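Local coordinates for adenylate kinase (Desulfovibrio gigas, PDB 2XB4), which probably catalyses the reversible transfer of the terminal phosphate of ATP to AMP, giving two ADP, and carries a zinc ion, at residues Met1-Phe6 with Trp80-Pro86; Ile34-Ile39 with Met67-Thr71. One frame throughout, in Å; residues are numbered along the deposited sequence.

Contact 1: Met1-Phe6 with Trp80-Pro86; sequences MNILIF and WLLDGFP
Leu81 CD1 reaches across between Ile3 and Ile5 on one face of the sheet. It presses on Ile3 CG2 at 3.4 Å, a snug fit for two carbons. Leu81 CD1 also lies 3.8 Å from Ile5 CG2. On the other face Leu4 CD1 meets the edge of the Trp80 ring. Phe6 CZ packs on CD of Pro86, which follows a cis peptide bond. Trp80 holds its indole between the backbone N and the carbonyl carbon (chi1 41°), and this folds the ring back over Asn2. The Asn2 amide stacks on it, the two planes 10° apart. Asn2 CB lies 3.6 Å from the centroid of the Trp80 six-membered ring, a CH-pi contact over its face. Asn2 ND2 bonds to Lys105 O. The backbones run parallel. Ile3 N to Trp80 O (2.8 Å), Leu82 N to Ile3 O (2.8 Å) and Ile5 N to Leu82 O (3.1 Å) tie them together. Beyond Asp83 the strands part, and two waters donate to Ile5 O. One also donates to Asp83 OD1, which is salt-bridged to Lys13; the other accepts from Gly84 N. This is the central parallel sheet of the P-loop NTPase CORE, its strand 80-83 leading into the predicted AMP site at Gly84-Pro86.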
loop_
_atom_site.group_PDB
_atom_site.type_symbol
_atom_site.label_atom_id
_atom_site.label_comp_id
_atom_site.label_asym_id
_atom_site.label_seq_id
_atom_site.Cartn_x
_atom_site.Cartn_y
_atom_site.Cartn_z
ATOM N N MET A 1 -30.309 -27.553 -0.004
ATOM C CA MET A 1 -30.136 -26.658 1.169
ATOM C C MET A 1 -29.809 -25.260 0.653
ATOM O O MET A 1 -28.771 -25.063 0.035
ATOM C CB MET A 1 -28.969 -27.147 2.034
ATOM C CG MET A 1 -28.925 -26.556 3.425
ATOM S SD MET A 1 -27.284 -26.864 4.222
ATOM C CE MET A 1 -27.576 -28.380 5.166
ATOM N N ASN A 2 -30.661 -24.294 0.998
ATOM C CA ASN A 2 -30.536 -22.914 0.650
ATOM C C ASN A 2 -30.373 -22.040 1.893
ATOM O O ASN A 2 -31.135 -22.129 2.846
ATOM C CB ASN A 2 -31.743 -22.452 -0.154
ATOM C CG ASN A 2 -31.903 -23.207 -1.499
ATOM O OD1 ASN A 2 -30.931 -23.668 -2.099
ATOM N ND2 ASN A 2 -33.155 -23.334 -1.953
ATOM N N ILE A 3 -29.308 -21.238 1.894
ATOM C CA ILE A 3 -28.962 -20.417 3.093
ATOM C C ILE A 3 -28.718 -18.935 2.718
ATOM O O ILE A 3 -28.085 -18.705 1.663
ATOM C CB ILE A 3 -27.657 -20.987 3.703
ATOM C CG1 ILE A 3 -27.862 -22.475 4.035
ATOM C CG2 ILE A 3 -27.228 -20.133 4.935
ATOM C CD1 ILE A 3 -26.614 -23.229 4.671
ATOM N N LEU A 4 -29.224 -17.955 3.520
ATOM C CA LEU A 4 -28.889 -16.513 3.382
ATOM C C LEU A 4 -27.933 -16.255 4.556
ATOM O O LEU A 4 -28.200 -16.777 5.635
ATOM C CB LEU A 4 -30.111 -15.577 3.685
ATOM C CG LEU A 4 -31.031 -15.327 2.505
ATOM C CD1 LEU A 4 -31.813 -16.600 2.349
ATOM C CD2 LEU A 4 -31.970 -14.177 2.830
ATOM N N ILE A 5 -26.837 -15.546 4.357
ATOM C CA ILE A 5 -25.970 -15.197 5.482
ATOM C C ILE A 5 -25.859 -13.676 5.603
ATOM O O ILE A 5 -25.704 -12.955 4.590
ATOM C CB ILE A 5 -24.567 -15.894 5.340
ATOM C CG1 ILE A 5 -23.664 -15.677 6.594
ATOM C CG2 ILE A 5 -23.857 -15.480 4.029
ATOM C CD1 ILE A 5 -22.464 -16.716 6.599
ATOM N N PHE A 6 -25.959 -13.177 6.847
ATOM C CA PHE A 6 -25.759 -11.757 7.108
ATOM C C PHE A 6 -24.587 -11.536 8.127
ATOM O O PHE A 6 -24.507 -12.207 9.178
ATOM C CB PHE A 6 -27.034 -11.134 7.738
ATOM C CG PHE A 6 -28.271 -11.160 6.843
ATOM C CD1 PHE A 6 -28.528 -10.104 5.950
ATOM C CD2 PHE A 6 -29.132 -12.250 6.861
ATOM C CE1 PHE A 6 -29.719 -10.081 5.141
ATOM C CE2 PHE A 6 -30.280 -12.296 6.065
ATOM C CZ PHE A 6 -30.607 -11.239 5.189
ATOM N N TRP A 80 -27.587 -23.370 -2.409
ATOM C CA TRP A 80 -26.801 -22.133 -2.507
ATOM C C TRP A 80 -26.623 -21.467 -1.152
ATOM O O TRP A 80 -27.438 -21.680 -0.200
ATOM C CB TRP A 80 -27.442 -21.142 -3.502
ATOM C CG TRP A 80 -28.998 -21.019 -3.462
ATOM C CD1 TRP A 80 -29.884 -21.637 -4.333
ATOM C CD2 TRP A 80 -29.784 -20.230 -2.580
ATOM N NE1 TRP A 80 -31.193 -21.247 -4.041
ATOM C CE2 TRP A 80 -31.142 -20.345 -2.997
ATOM C CE3 TRP A 80 -29.472 -19.320 -1.510
ATOM C CZ2 TRP A 80 -32.178 -19.676 -2.333
ATOM C CZ3 TRP A 80 -30.485 -18.664 -0.916
ATOM C CH2 TRP A 80 -31.838 -18.865 -1.288
ATOM N N LEU A 81 -25.592 -20.620 -1.072
ATOM C CA LEU A 81 -25.374 -19.713 0.064
ATOM C C LEU A 81 -25.300 -18.307 -0.493
ATOM O O LEU A 81 -24.382 -17.982 -1.261
ATOM C CB LEU A 81 -24.039 -20.029 0.765
ATOM C CG LEU A 81 -23.562 -19.024 1.879
ATOM C CD1 LEU A 81 -24.498 -19.084 3.136
ATOM C CD2 LEU A 81 -22.070 -19.412 2.231
ATOM N N LEU A 82 -26.295 -17.502 -0.181
ATOM C CA LEU A 82 -26.411 -16.103 -0.753
ATOM C C LEU A 82 -25.869 -15.105 0.249
ATOM O O LEU A 82 -26.345 -15.052 1.374
ATOM C CB LEU A 82 -27.912 -15.850 -1.075
ATOM C CG LEU A 82 -28.247 -14.476 -1.713
ATOM C CD1 LEU A 82 -27.403 -14.136 -3.013
ATOM C CD2 LEU A 82 -29.751 -14.199 -1.872
ATOM N N ASP A 83 -24.862 -14.314 -0.150
ATOM C CA ASP A 83 -24.039 -13.547 0.755
ATOM C C ASP A 83 -24.009 -12.123 0.159
ATOM O O ASP A 83 -23.554 -11.927 -0.938
ATOM C CB ASP A 83 -22.681 -14.242 0.727
ATOM C CG ASP A 83 -21.630 -13.555 1.512
ATOM O OD1 ASP A 83 -21.901 -12.467 2.041
ATOM O OD2 ASP A 83 -20.500 -14.120 1.632
ATOM N N GLY A 84 -24.458 -11.141 0.906
ATOM C CA GLY A 84 -24.242 -9.749 0.600
ATOM C C GLY A 84 -25.472 -9.082 0.009
ATOM O O GLY A 84 -25.480 -7.867 -0.249
ATOM N N PHE A 85 -26.506 -9.890 -0.218
ATOM C CA PHE A 85 -27.807 -9.382 -0.714
ATOM C C PHE A 85 -28.847 -10.200 0.051
ATOM O O PHE A 85 -28.691 -11.422 0.115
ATOM C CB PHE A 85 -27.929 -9.602 -2.232
ATOM C CG PHE A 85 -29.123 -9.041 -2.794
ATOM C CD1 PHE A 85 -30.289 -9.741 -2.690
ATOM C CD2 PHE A 85 -29.141 -7.765 -3.352
ATOM C CE1 PHE A 85 -31.445 -9.238 -3.177
ATOM C CE2 PHE A 85 -30.331 -7.206 -3.853
ATOM C CZ PHE A 85 -31.499 -7.940 -3.782
ATOM N N PRO A 86 -29.915 -9.566 0.605
ATOM C CA PRO A 86 -30.341 -8.170 0.466
ATOM C C PRO A 86 -29.619 -7.253 1.454
ATOM O O PRO A 86 -29.140 -7.715 2.506
ATOM C CB PRO A 86 -31.858 -8.242 0.772
ATOM C CG PRO A 86 -31.935 -9.417 1.756
ATOM C CD PRO A 86 -30.886 -10.383 1.372
HETATM O O HOH W 1 -23.673 -11.186 3.843
HETATM O O HOH W 2 -27.063 -11.746 2.641
#

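Contact 2: Ile34-Ile39 with Met67-Thr71; sequences IFREHI and MVLET
The NMP-binding region of adenylate kinase meets the CORE here, where helix 31-40 packs on helix 61-75. The two short segments are nearly perpendicular, at 93°, with axes 10.0 Å apart. His38 carries much of the contact. The His38 and Met67 side chains run antiparallel, and Met67 CG covers one face of the imidazole, 4.0 Å from the His38 ring centroid. The Met67 chain bends at its end, which brings CE back beside His38 CB and puts Met67 CE within 3.9 Å of Ile39 CD1. Met67 SD approaches the Phe35 ring obliquely, 5.2 Å from its centroid, a Met-aromatic contact. At its edge the imidazole turns NE2 to helix 61-75. His38 NE2 makes a weak, bent bond to Met67 O (3.0 Å, 123° at the hydrogen). His38 NE2 makes another weak bond with Thr71 OG1 (3.1 Å), which lies in the ring plane. Glu70 OE1 comes near His38 CE1, also at the ring edge. Glu37 runs out extended, its CG anti to the backbone N (chi1 166°), and lies alongside Thr71, pointing the other way. Glu37 OE1 is 3.0 Å from Thr71 OG1, a weak pairing, and is salt-bridged to Lys75. Ile34 closes the apolar side. Ile34 CD1 touches Val68 CG2 at 3.8 Å, and Ile34 CG2 packs by Thr71 OG1. His38 ND1 bonds to Thr43 OG1. The ring is therefore held from both nitrogens, which probably limits its rotation. His38 NE2 and Glu37 OE1 both approach the Thr71 hydroxyl, and its one proton cannot be assigned. A cluster of weak polar contacts among His38, Met67 O, Thr71 and Glu37 thus sits beside the Ile34-Val68 packing. Lys75 probably offsets the negative charge of Glu37.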
loop_
_atom_site.group_PDB
_atom_site.type_symbol
_atom_site.label_atom_id
_atom_site.label_comp_id
_atom_site.label_asym_id
_atom_site.label_seq_id
_atom_site.Cartn_x
_atom_site.Cartn_y
_atom_site.Cartn_z
ATOM N N ILE A 34 -22.913 -12.022 -9.101
ATOM C CA ILE A 34 -24.192 -11.960 -9.880
ATOM C C ILE A 34 -24.040 -10.928 -11.021
ATOM O O ILE A 34 -24.316 -11.204 -12.208
ATOM C CB ILE A 34 -25.371 -11.641 -8.972
ATOM C CG1 ILE A 34 -25.528 -12.742 -7.892
ATOM C CG2 ILE A 34 -26.677 -11.451 -9.806
ATOM C CD1 ILE A 34 -26.541 -12.419 -6.730
ATOM N N PHE A 35 -23.603 -9.704 -10.688
ATOM C CA PHE A 35 -23.446 -8.671 -11.745
ATOM C C PHE A 35 -22.461 -9.090 -12.812
ATOM O O PHE A 35 -22.738 -8.950 -13.999
ATOM C CB PHE A 35 -23.106 -7.269 -11.155
ATOM C CG PHE A 35 -24.330 -6.531 -10.487
ATOM C CD1 PHE A 35 -25.359 -7.247 -9.828
ATOM C CD2 PHE A 35 -24.394 -5.103 -10.478
ATOM C CE1 PHE A 35 -26.457 -6.584 -9.195
ATOM C CE2 PHE A 35 -25.512 -4.403 -9.827
ATOM C CZ PHE A 35 -26.545 -5.170 -9.202
ATOM N N ARG A 36 -21.291 -9.589 -12.454
ATOM C CA ARG A 36 -20.375 -10.052 -13.505
ATOM C C ARG A 36 -20.968 -11.104 -14.450
ATOM O O ARG A 36 -20.700 -11.059 -15.658
ATOM C CB ARG A 36 -19.051 -10.569 -12.919
ATOM C CG ARG A 36 -18.072 -9.479 -12.541
ATOM C CD ARG A 36 -16.712 -10.110 -12.197
ATOM N NE ARG A 36 -16.835 -11.135 -11.155
ATOM C CZ ARG A 36 -16.945 -10.887 -9.830
ATOM N NH1 ARG A 36 -17.006 -9.640 -9.349
ATOM N NH2 ARG A 36 -17.007 -11.889 -8.980
ATOM N N GLU A 37 -21.696 -12.091 -13.925
ATOM C CA GLU A 37 -22.445 -13.029 -14.774
ATOM C C GLU A 37 -23.451 -12.287 -15.725
ATOM O O GLU A 37 -23.582 -12.608 -16.895
ATOM C CB GLU A 37 -23.242 -14.056 -13.904
ATOM C CG GLU A 37 -24.337 -14.878 -14.719
ATOM C CD GLU A 37 -25.186 -15.907 -13.903
ATOM O OE1 GLU A 37 -24.808 -16.172 -12.764
ATOM O OE2 GLU A 37 -26.228 -16.433 -14.386
ATOM N N HIS A 38 -24.217 -11.343 -15.209
ATOM C CA HIS A 38 -25.288 -10.770 -16.030
ATOM C C HIS A 38 -24.833 -9.509 -16.843
ATOM O O HIS A 38 -25.101 -9.371 -18.056
ATOM C CB HIS A 38 -26.382 -10.389 -15.126
ATOM C CG HIS A 38 -27.224 -11.536 -14.673
ATOM N ND1 HIS A 38 -28.335 -11.940 -15.363
ATOM C CD2 HIS A 38 -27.151 -12.310 -13.581
ATOM C CE1 HIS A 38 -28.931 -12.910 -14.707
ATOM N NE2 HIS A 38 -28.248 -13.125 -13.597
ATOM N N ILE A 39 -24.168 -8.576 -16.139
ATOM C CA ILE A 39 -23.665 -7.314 -16.787
ATOM C C ILE A 39 -22.528 -7.638 -17.778
ATOM O O ILE A 39 -22.624 -7.305 -18.979
ATOM C CB ILE A 39 -23.306 -6.147 -15.768
ATOM C CG1 ILE A 39 -24.559 -5.521 -15.191
ATOM C CG2 ILE A 39 -22.557 -4.966 -16.443
ATOM C CD1 ILE A 39 -25.078 -6.187 -14.014
ATOM N N MET A 67 -32.387 -10.792 -11.623
ATOM C CA MET A 67 -31.006 -11.260 -11.770
ATOM C C MET A 67 -30.586 -12.242 -10.726
ATOM O O MET A 67 -29.955 -13.271 -11.085
ATOM C CB MET A 67 -30.015 -10.088 -11.736
ATOM C CG MET A 67 -30.105 -9.298 -12.965
ATOM S SD MET A 67 -28.836 -7.943 -13.127
ATOM C CE MET A 67 -28.473 -8.038 -14.793
ATOM N N VAL A 68 -30.817 -11.892 -9.455
ATOM C CA VAL A 68 -30.463 -12.773 -8.380
ATOM C C VAL A 68 -31.155 -14.135 -8.590
ATOM O O VAL A 68 -30.513 -15.208 -8.526
ATOM C CB VAL A 68 -30.824 -12.153 -6.972
ATOM C CG1 VAL A 68 -30.658 -13.247 -5.891
ATOM C CG2 VAL A 68 -29.961 -10.878 -6.727
ATOM N N LEU A 69 -32.463 -14.114 -8.861
ATOM C CA LEU A 69 -33.175 -15.413 -8.998
ATOM C C LEU A 69 -32.638 -16.237 -10.174
ATOM O O LEU A 69 -32.567 -17.491 -10.053
ATOM C CB LEU A 69 -34.661 -15.202 -9.240
ATOM C CG LEU A 69 -35.549 -15.209 -7.997
ATOM C CD1 LEU A 69 -35.772 -16.691 -7.635
ATOM C CD2 LEU A 69 -34.987 -14.328 -6.859
ATOM N N GLU A 70 -32.273 -15.580 -11.297
ATOM C CA GLU A 70 -31.723 -16.302 -12.433
ATOM C C GLU A 70 -30.411 -16.989 -12.075
ATOM O O GLU A 70 -30.125 -18.091 -12.555
ATOM C CB GLU A 70 -31.456 -15.386 -13.650
ATOM C CG GLU A 70 -32.763 -15.034 -14.329
ATOM C CD GLU A 70 -32.642 -14.516 -15.780
ATOM O OE1 GLU A 70 -31.518 -14.172 -16.304
ATOM O OE2 GLU A 70 -33.759 -14.391 -16.384
ATOM N N THR A 71 -29.568 -16.310 -11.295
ATOM C CA THR A 71 -28.296 -16.900 -10.833
ATOM C C THR A 71 -28.502 -18.061 -9.879
ATOM O O THR A 71 -27.844 -19.109 -9.972
ATOM C CB THR A 71 -27.399 -15.759 -10.187
ATOM O OG1 THR A 71 -27.116 -14.855 -11.278
ATOM C CG2 THR A 71 -26.020 -16.316 -9.707
#

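Overall arrangement
Both contacts are buried, but contact 1 lies deeper, with its centre about 8 Å from the chain centre against about 17 Å for the centre of contact 2. Contact 1 joins strands inside the parallel sheet, so regular backbone bonds carry it. Contact 2 joins two helices and is made mainly by side chains, with Met67 O the one backbone acceptor; its edge reaches the surface at Glu70. The centres are about 14 Å apart and the contacts touch: Leu82 CD1 meets Ile34 CD1, and Phe85 CE1 meets Val68 CG2. They share no helix or strand. Helix 61-75 precedes strand 80-83 in the chain. Contact 2 is nested within the loop that contact 1 closes.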